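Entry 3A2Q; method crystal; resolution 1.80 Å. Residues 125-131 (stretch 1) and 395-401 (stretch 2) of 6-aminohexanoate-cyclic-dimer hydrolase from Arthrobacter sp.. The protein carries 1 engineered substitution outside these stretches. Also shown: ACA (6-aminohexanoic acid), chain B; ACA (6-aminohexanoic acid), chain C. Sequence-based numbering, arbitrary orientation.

Stretch 1 (125-131) NQVTTEP
Stretch 2 395-401: EIGELML

Two loop segments of one chain, neither with regular helix or strand, pack against each other and bury 384 Å² in total, although at least 266 positions separate any touching pair. Across the interface Thr128 CA lies 6.8 Å from Leu399 CA and Glu130 CA 7.5 Å from Met400 CA. Both chains advance in the same sense through these two pairs. Stretch 1 alternates, with extended Gln126 (phi/psi -149/163) and Thr128 (-140/162) on either side of Val127 (-104/24) in sequence; both turn CB toward stretch 2, while Thr129 (-118/79) turns it away.

Stretch 2 opens with a type II beta turn from Glu395 to Glu398, closed by Glu398 N donating to Glu395 O at 3.0 Å. Glu395 (-81/154; chi1 m, chi2 t) points away from stretch 1; its N donates to Glu398 OE1 at 3.1 Å, so the Glu398 side chain (t, t) ties the turn a second time. Ile396 (-55/135; m, m) stands sideways, with CG2 3.6 Å from Glu130 OE1. Gly397 follows at 94/-27, where a CB would be jammed against the preceding carbonyl oxygen. Its N donates to Glu130 OE1 at 2.7 Å with an N-H...O angle of 136°, the one direct hydrogen bond between the stretches.

Glu130 (-137/62; chi1 m, chi2 t, chi3 48°) reaches the turn with both carboxylate oxygens employed. While OE1 takes the glycine amide, OE2 accepts from Thr128 OG1 at 2.6 Å and from water 1 at 2.7 Å. That water also donates to Glu395 O (3.0 Å from the water oxygen) and accepts from Leu399 N (3.0 Å), so it joins the buried carboxylate to the backbone at the first residue of the turn and at the residue just after it.

Glu398 (-57/-44) leads its side-chain end away, and the contact resumes at Leu399 (-88/-9; m, t), whose CB points toward stretch 1. Leu399 CD1 meets Val127 CG2 at 4.1 Å, an apolar pairing with Val127 at chi1 -79°, and Leu399 CB lies 4.1 Å from Thr128 CG2. Thr128, at chi1 -172° (t), thus offers its methyl to leucine and its hydroxyl to Glu130.

Met400 (-87/116) starts sideways, but three m rotamers (-67°, -57°, -83°) bring its end nearer stretch 1. Its SD lies 4.0 Å from Thr128 CG2 and 4.3 Å from Gln126 CG (Gln126 m, m), CE comes to 3.2 Å from Glu130 O, and CG sits 3.6 Å from Glu130 OE1. A weak bond from Met400 N to Gly397 O, 3.4 Å, continues the curl. Leu401 (-85/138; m, t) runs on without touching stretch 1.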

# COMPACT_ATOMS: atom_id res chain seq x y z
N ASN A 125 0.05 -10.07 -7.31
CA ASN A 125 -0.83 -11.17 -6.94
C ASN A 125 -0.54 -11.92 -5.64
O ASN A 125 -0.96 -13.07 -5.49
CB ASN A 125 -0.89 -12.17 -8.10
CG ASN A 125 -2.17 -12.99 -8.08
OD1 ASN A 125 -2.15 -14.20 -8.32
ND2 ASN A 125 -3.29 -12.33 -7.82
N GLN A 126 0.17 -11.30 -4.70
CA GLN A 126 0.46 -11.96 -3.42
C GLN A 126 0.56 -10.94 -2.30
O GLN A 126 0.69 -9.75 -2.56
CB GLN A 126 1.80 -12.72 -3.49
CG GLN A 126 1.90 -13.86 -4.51
CD GLN A 126 0.94 -15.00 -4.24
OE1 GLN A 126 0.57 -15.27 -3.09
NE2 GLN A 126 0.53 -15.70 -5.30
N VAL A 127 0.48 -11.40 -1.05
CA VAL A 127 0.62 -10.51 0.10
C VAL A 127 2.01 -10.65 0.74
O VAL A 127 2.21 -10.39 1.92
CB VAL A 127 -0.49 -10.72 1.16
CG1 VAL A 127 -1.76 -10.02 0.70
CG2 VAL A 127 -0.74 -12.19 1.40
N THR A 128 2.95 -11.11 -0.07
CA THR A 128 4.34 -11.20 0.32
C THR A 128 5.04 -10.75 -0.95
O THR A 128 4.41 -10.75 -2.01
CB THR A 128 4.80 -12.62 0.70
OG1 THR A 128 6.13 -12.53 1.24
CG2 THR A 128 4.82 -13.54 -0.51
N THR A 129 6.30 -10.36 -0.86
CA THR A 129 7.02 -9.86 -2.04
C THR A 129 8.21 -10.76 -2.35
O THR A 129 9.34 -10.43 -2.02
CB THR A 129 7.49 -8.41 -1.79
OG1 THR A 129 6.36 -7.61 -1.43
CG2 THR A 129 8.12 -7.82 -3.04
N GLU A 130 7.92 -11.89 -2.98
CA GLU A 130 8.94 -12.88 -3.34
C GLU A 130 8.70 -13.38 -4.76
O GLU A 130 8.46 -14.57 -4.99
CB GLU A 130 8.88 -14.04 -2.34
CG GLU A 130 9.15 -13.60 -0.89
CD GLU A 130 8.70 -14.63 0.13
OE1 GLU A 130 9.03 -15.82 -0.04
OE2 GLU A 130 8.02 -14.24 1.11
N PRO A 131 8.78 -12.48 -5.75
CA PRO A 131 8.57 -12.84 -7.15
C PRO A 131 9.72 -13.69 -7.68
O PRO A 131 10.86 -13.52 -7.24
CB PRO A 131 8.52 -11.49 -7.85
CG PRO A 131 9.48 -10.67 -7.04
CD PRO A 131 9.11 -11.05 -5.62
N GLU A 395 7.77 -16.01 7.62
CA GLU A 395 9.17 -16.09 7.23
C GLU A 395 9.22 -16.11 5.71
O GLU A 395 8.25 -16.51 5.06
CB GLU A 395 9.82 -17.37 7.77
CG GLU A 395 9.84 -17.48 9.29
CD GLU A 395 10.54 -18.74 9.77
OE1 GLU A 395 10.18 -19.84 9.31
OE2 GLU A 395 11.45 -18.63 10.63
N ILE A 396 10.33 -15.66 5.13
CA ILE A 396 10.50 -15.67 3.69
C ILE A 396 10.26 -17.11 3.22
O ILE A 396 10.75 -18.05 3.84
CB ILE A 396 11.93 -15.26 3.28
CG1 ILE A 396 12.17 -13.78 3.59
CG2 ILE A 396 12.16 -15.54 1.79
CD1 ILE A 396 11.28 -12.84 2.81
N GLY A 397 9.49 -17.26 2.14
CA GLY A 397 9.21 -18.59 1.61
C GLY A 397 7.92 -19.22 2.10
O GLY A 397 7.31 -20.04 1.41
N GLU A 398 7.48 -18.82 3.29
CA GLU A 398 6.27 -19.37 3.88
C GLU A 398 4.99 -19.22 3.05
O GLU A 398 4.22 -20.17 2.93
CB GLU A 398 6.06 -18.74 5.26
CG GLU A 398 5.02 -19.43 6.12
CD GLU A 398 4.80 -18.71 7.44
OE1 GLU A 398 5.80 -18.31 8.07
OE2 GLU A 398 3.63 -18.57 7.85
N LEU A 399 4.77 -18.05 2.46
CA LEU A 399 3.55 -17.84 1.68
C LEU A 399 3.59 -18.23 0.20
O LEU A 399 2.55 -18.24 -0.47
CB LEU A 399 3.08 -16.38 1.83
CG LEU A 399 2.75 -15.91 3.25
CD1 LEU A 399 2.04 -14.55 3.20
CD2 LEU A 399 1.85 -16.93 3.93
N MET A 400 4.77 -18.55 -0.31
CA MET A 400 4.89 -18.96 -1.71
C MET A 400 4.65 -20.46 -1.81
O MET A 400 5.40 -21.27 -1.27
CB MET A 400 6.27 -18.61 -2.26
CG MET A 400 6.54 -17.11 -2.37
SD MET A 400 5.32 -16.24 -3.39
CE MET A 400 5.97 -16.54 -5.04
N LEU A 401 3.57 -20.83 -2.51
CA LEU A 401 3.19 -22.23 -2.67
C LEU A 401 3.90 -22.92 -3.83
O LEU A 401 4.03 -22.36 -4.92
CB LEU A 401 1.68 -22.32 -2.86
CG LEU A 401 0.84 -21.65 -1.77
CD1 LEU A 401 -0.61 -21.59 -2.21
CD2 LEU A 401 0.98 -22.41 -0.46
C ACA B . -5.00 -9.14 -7.63
O ACA B . -3.97 -9.77 -7.90
C2 ACA B . -5.37 -7.91 -8.43
C3 ACA B . -4.19 -6.99 -8.67
C4 ACA B . -4.06 -5.98 -7.55
C5 ACA B . -2.63 -5.80 -7.09
C6 ACA B . -2.57 -5.20 -5.69
N ACA B . -2.12 -6.17 -4.69
C ACA C . -2.78 -6.44 -3.56
O ACA C . -3.63 -5.68 -3.09
C2 ACA C . -2.42 -7.74 -2.87
C3 ACA C . -3.59 -8.71 -2.77
C4 ACA C . -3.77 -9.55 -4.04
C5 ACA C . -5.24 -9.92 -4.25
C6 ACA C . -5.50 -10.51 -5.64
N ACA C . -5.81 -9.48 -6.64
O HOH W 1 6.50 -15.61 2.82